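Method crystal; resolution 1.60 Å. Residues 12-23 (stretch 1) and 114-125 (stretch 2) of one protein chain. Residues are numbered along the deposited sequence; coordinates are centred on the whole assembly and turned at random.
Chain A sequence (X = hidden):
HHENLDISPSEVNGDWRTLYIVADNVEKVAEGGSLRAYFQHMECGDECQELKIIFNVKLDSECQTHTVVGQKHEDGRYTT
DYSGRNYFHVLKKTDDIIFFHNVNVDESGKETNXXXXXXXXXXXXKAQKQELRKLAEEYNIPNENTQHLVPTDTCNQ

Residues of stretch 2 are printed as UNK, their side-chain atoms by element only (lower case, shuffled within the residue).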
# COMPACT_ATOMS: atom_id res chain seq x y z
N VAL A 12 13.82 2.62 -2.31
CA VAL A 12 12.46 2.75 -2.84
C VAL A 12 12.29 3.35 -4.24
O VAL A 12 11.29 3.05 -4.88
CB VAL A 12 11.53 3.49 -1.88
CG1 VAL A 12 11.55 2.90 -0.52
CG2 VAL A 12 11.92 4.82 -1.82
N ASN A 13 13.22 4.13 -4.76
CA ASN A 13 12.98 4.88 -5.95
C ASN A 13 12.85 3.97 -7.16
O ASN A 13 13.72 3.16 -7.43
CB ASN A 13 14.06 5.92 -6.15
CG ASN A 13 13.89 7.10 -5.22
OD1 ASN A 13 13.08 7.08 -4.33
ND2 ASN A 13 14.74 8.07 -5.37
N GLY A 14 11.76 4.06 -7.87
CA GLY A 14 11.57 3.23 -9.05
C GLY A 14 10.14 2.76 -9.18
O GLY A 14 9.29 3.22 -8.41
N ASP A 15 9.91 1.84 -10.11
CA ASP A 15 8.57 1.33 -10.33
C ASP A 15 8.25 0.25 -9.31
O ASP A 15 9.11 -0.55 -8.93
CB ASP A 15 8.53 0.72 -11.72
CG ASP A 15 8.59 1.73 -12.85
OD1 ASP A 15 8.34 2.92 -12.70
OD2 ASP A 15 8.85 1.25 -14.00
N TRP A 16 6.98 0.20 -8.92
CA TRP A 16 6.45 -0.77 -7.96
C TRP A 16 5.06 -1.08 -8.41
O TRP A 16 4.40 -0.29 -9.07
CB TRP A 16 6.36 -0.20 -6.54
CG TRP A 16 7.70 -0.02 -5.87
CD1 TRP A 16 8.50 1.05 -6.01
CD2 TRP A 16 8.40 -0.95 -5.03
NE1 TRP A 16 9.64 0.86 -5.30
CE2 TRP A 16 9.60 -0.37 -4.70
CE3 TRP A 16 8.08 -2.20 -4.49
CZ2 TRP A 16 10.53 -0.99 -3.84
CZ3 TRP A 16 8.97 -2.79 -3.66
CH2 TRP A 16 10.18 -2.21 -3.34
N ARG A 17 4.59 -2.25 -8.03
CA ARG A 17 3.22 -2.65 -8.27
C ARG A 17 2.63 -3.19 -7.01
O ARG A 17 3.32 -3.53 -6.06
CB ARG A 17 3.17 -3.81 -9.30
CG ARG A 17 3.83 -5.12 -8.84
CD ARG A 17 4.07 -6.13 -9.98
NE ARG A 17 2.84 -6.54 -10.59
CZ ARG A 17 2.67 -7.10 -11.78
NH1 ARG A 17 3.70 -7.41 -12.56
NH2 ARG A 17 1.42 -7.38 -12.19
N THR A 18 1.30 -3.23 -6.97
CA THR A 18 0.61 -3.81 -5.82
C THR A 18 0.31 -5.24 -6.09
O THR A 18 -0.40 -5.58 -7.07
CB THR A 18 -0.67 -3.08 -5.55
OG1 THR A 18 -0.43 -1.70 -5.32
CG2 THR A 18 -1.38 -3.65 -4.29
N LEU A 19 0.74 -6.10 -5.17
CA LEU A 19 0.44 -7.53 -5.26
C LEU A 19 -0.80 -7.94 -4.49
O LEU A 19 -1.66 -8.63 -5.05
CB LEU A 19 1.63 -8.36 -4.77
CG LEU A 19 2.96 -8.15 -5.50
CD1 LEU A 19 4.00 -9.18 -5.05
CD2 LEU A 19 2.77 -8.27 -6.97
N TYR A 20 -0.91 -7.51 -3.22
CA TYR A 20 -2.03 -7.86 -2.39
C TYR A 20 -2.39 -6.67 -1.54
O TYR A 20 -1.53 -5.88 -1.17
CB TYR A 20 -1.68 -9.01 -1.42
CG TYR A 20 -1.43 -10.35 -2.08
CD1 TYR A 20 -2.49 -11.23 -2.30
CD2 TYR A 20 -0.17 -10.71 -2.49
CE1 TYR A 20 -2.25 -12.44 -2.97
CE2 TYR A 20 0.04 -11.89 -3.19
CZ TYR A 20 -0.96 -12.76 -3.35
OH TYR A 20 -0.70 -13.94 -4.04
N ILE A 21 -3.69 -6.56 -1.21
CA ILE A 21 -4.11 -5.63 -0.16
C ILE A 21 -5.06 -6.36 0.75
O ILE A 21 -5.97 -7.02 0.28
CB ILE A 21 -4.85 -4.40 -0.74
CG1 ILE A 21 -4.10 -3.73 -1.86
CG2 ILE A 21 -5.16 -3.41 0.33
CD1 ILE A 21 -4.86 -2.60 -2.54
N VAL A 22 -4.93 -6.21 2.07
CA VAL A 22 -5.91 -6.78 2.97
C VAL A 22 -6.36 -5.69 3.94
O VAL A 22 -5.56 -4.85 4.33
CB VAL A 22 -5.39 -7.98 3.65
CG1 VAL A 22 -4.30 -7.67 4.53
CG2 VAL A 22 -6.53 -8.73 4.41
N ALA A 23 -7.63 -5.62 4.29
CA ALA A 23 -8.11 -4.53 5.13
C ALA A 23 -9.28 -5.02 5.98
O ALA A 23 -9.90 -6.00 5.62
CB ALA A 23 -8.54 -3.33 4.33
N UNK A 114 -5.12 -1.40 7.06
CA UNK A 114 -4.74 -1.96 5.77
C UNK A 114 -3.31 -2.48 5.80
O UNK A 114 -2.42 -1.86 6.40
c UNK A 114 -6.16 -0.13 4.68
c UNK A 114 -4.52 -1.46 3.29
c UNK A 114 -4.81 -0.87 4.69
N UNK A 115 -3.07 -3.63 5.20
CA UNK A 115 -1.74 -4.07 4.85
C UNK A 115 -1.72 -4.14 3.34
O UNK A 115 -2.58 -4.74 2.72
c UNK A 115 0.14 -5.78 4.96
c UNK A 115 -1.29 -5.37 5.51
c UNK A 115 -1.09 -6.56 7.77
c UNK A 115 -1.32 -5.17 7.00
N UNK A 116 -0.77 -3.42 2.73
CA UNK A 116 -0.60 -3.42 1.28
C UNK A 116 0.79 -3.96 0.95
O UNK A 116 1.79 -3.55 1.53
c UNK A 116 -0.58 -1.87 -0.78
c UNK A 116 -0.74 -1.96 0.74
c UNK A 116 0.79 -1.53 -1.18
c UNK A 116 -1.46 -0.76 -1.30
N UNK A 117 0.86 -4.93 0.03
CA UNK A 117 2.12 -5.50 -0.40
C UNK A 117 2.52 -4.94 -1.74
O UNK A 117 1.80 -5.14 -2.75
c UNK A 117 1.94 -7.04 -0.52
c UNK A 117 1.54 -7.68 0.79
c UNK A 117 3.23 -7.69 -1.00
N UNK A 118 3.63 -4.21 -1.75
CA UNK A 118 4.17 -3.60 -2.98
C UNK A 118 5.36 -4.44 -3.44
O UNK A 118 6.10 -4.96 -2.62
c UNK A 118 4.64 -2.19 -2.71
N UNK A 119 5.49 -4.57 -4.73
CA UNK A 119 6.53 -5.41 -5.30
C UNK A 119 7.23 -4.90 -6.53
O UNK A 119 6.67 -4.14 -7.27
N UNK A 120 8.43 -5.44 -6.75
CA UNK A 120 9.16 -5.30 -8.03
C UNK A 120 9.16 -6.59 -8.77
O UNK A 120 9.93 -6.77 -9.69
c UNK A 120 10.56 -4.77 -7.83
c UNK A 120 12.04 -2.87 -7.12
n UNK A 120 11.77 -0.41 -7.89
c UNK A 120 12.09 -1.41 -6.80
c UNK A 120 10.64 -3.38 -7.25
N UNK A 121 8.30 -7.50 -8.36
CA UNK A 121 8.09 -8.78 -9.04
C UNK A 121 6.57 -9.12 -8.95
O UNK A 121 5.86 -8.48 -8.18
c UNK A 121 8.91 -9.84 -8.36
n UNK A 121 9.43 -12.23 -6.83
c UNK A 121 9.55 -10.90 -6.27
n UNK A 121 11.65 -12.70 -6.52
c UNK A 121 8.62 -10.00 -6.89
n UNK A 121 10.25 -14.26 -7.43
c UNK A 121 10.45 -13.07 -6.93
N UNK A 122 6.12 -10.18 -9.64
CA UNK A 122 4.69 -10.41 -9.76
C UNK A 122 4.13 -11.26 -8.63
O UNK A 122 2.93 -11.30 -8.44
o UNK A 122 3.72 -14.35 -12.49
c UNK A 122 3.81 -13.10 -12.43
c UNK A 122 4.63 -12.49 -11.29
c UNK A 122 4.32 -11.04 -11.12
o UNK A 122 3.26 -12.31 -13.24
N UNK A 123 4.97 -11.98 -7.91
CA UNK A 123 4.46 -12.93 -6.89
C UNK A 123 5.16 -12.85 -5.54
O UNK A 123 6.33 -12.54 -5.48
c UNK A 123 4.59 -14.39 -7.37
o UNK A 123 6.00 -14.95 -9.23
c UNK A 123 5.97 -14.73 -7.99
o UNK A 123 7.01 -14.84 -7.27
N UNK A 124 4.44 -13.18 -4.48
CA UNK A 124 5.03 -13.61 -3.22
C UNK A 124 5.35 -15.09 -3.27
O UNK A 124 4.63 -15.91 -3.90
c UNK A 124 4.06 -13.36 -2.05
c UNK A 124 5.08 -11.11 -1.52
c UNK A 124 2.83 -11.81 -0.52
c UNK A 124 3.78 -11.89 -1.75
N UNK A 125 6.38 -15.49 -2.52
CA UNK A 125 6.61 -16.91 -2.31
C UNK A 125 5.71 -17.43 -1.14
O UNK A 125 5.00 -16.67 -0.49
o UNK A 125 8.14 -16.64 0.18
c UNK A 125 8.73 -16.57 -0.90
c UNK A 125 8.13 -17.17 -2.16
n UNK A 125 9.92 -16.01 -1.02
O HOH W 1 1.74 -14.07 -5.34

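Position 114 carries three side-chain carbons, one bonded to CA and bearing the other two. One terminal carbon lies 3.6 Å from I21 CG2 and the other 4.0 Å from A23 CB, so both meet apolar groups. This fork at CB, with no heteroatom, is valine, V114.

Position 115 has four carbons, forked at the first, with one arm two carbons long. Its CB packs 3.9 Å from V22 CG1: isoleucine. The backbone pairs in both directions, V22 N to I115 O at 2.8 Å and I115 N to V22 O at 2.9 Å, as expected of an antiparallel hydrogen-bonded pair.

Position 116 also has four carbons, but the fork is at the second. That forked carbon is 4.0 Å from T18 CG2, and one of its terminal carbons is 4.0 Å from I21 CG1. The branching identifies leucine, L116, whose chi2 of 147° falls between wells.

At position 117 three carbons fork at CB. One terminal carbon approaches L19 CB and the other Y20 CB, each at 4.1 Å; this is again valine. The main chain bonds to two successive residues: L19 N donates to V117 O at 2.8 Å, while V117 N donates to Y20 O at 2.8 Å, with an angle of 178°. L19, with phi/psi of -93/-49, departs from extended geometry here, and the nearest-CA register runs from position 118 beside T18 to V117 beside Y20, passing over L19.

Position 118 has a single side-chain carbon, its CB, which sits 3.9 Å from W16 CE3, so it is alanine.

Position 119 has no side-chain atom. An ideal CB would come within 3.1 Å of L19 CD1, a tight fit. The residue is glycine. R17 N to G119 O (2.9 Å) and G119 N to R17 O (2.7 Å) close the ladder.

Position 120 shows four carbons in a row ending in nitrogen. The chain crosses the W16 indole, its second carbon 3.8 Å from the six-membered ring centroid and only 5° off its normal. The terminal nitrogen stands 4.0 Å from the five-membered centroid and donates to D15 O at 2.9 Å. This is lysine, and K120 NZ makes a cation-pi contact.

Position 121 has three carbons, a nitrogen, then a carbon bearing two more nitrogens. Its CA-to-CB bond points away, but its backbone O is 3.3 Å from L19 CD2: arginine, R121.

Position 122 has three carbons, the third carrying two oxygens. Its CB lies over one face of the R17 guanidinium, 4.0 Å from R17 NH1: glutamate.

Position 123 has two carbons, the second with two oxygens; its backbone C lies 3.9 Å from L19 CD1. It is aspartate, and D123 OD1 forms a salt bridge with R121 NH2 at 3.3 Å.

Position 124 has four carbons forked at the second, one terminal carbon 3.8 Å from Y20 CD2: leucine. A water joins L124 N (3.0 Å) to Y20 OH (2.8 Å).

Position 125 has two carbons, then one oxygen and one nitrogen, out of reach of stretch 1: asparagine.

The two stretches bury 969 Å² together, through an antiparallel strand pair and the loop that follows it, zipped by backbone hydrogen bonds, packed by aliphatic side chains and extended by K120 across W16.

Stretch 2 (114-125) VILVAGKREDLN
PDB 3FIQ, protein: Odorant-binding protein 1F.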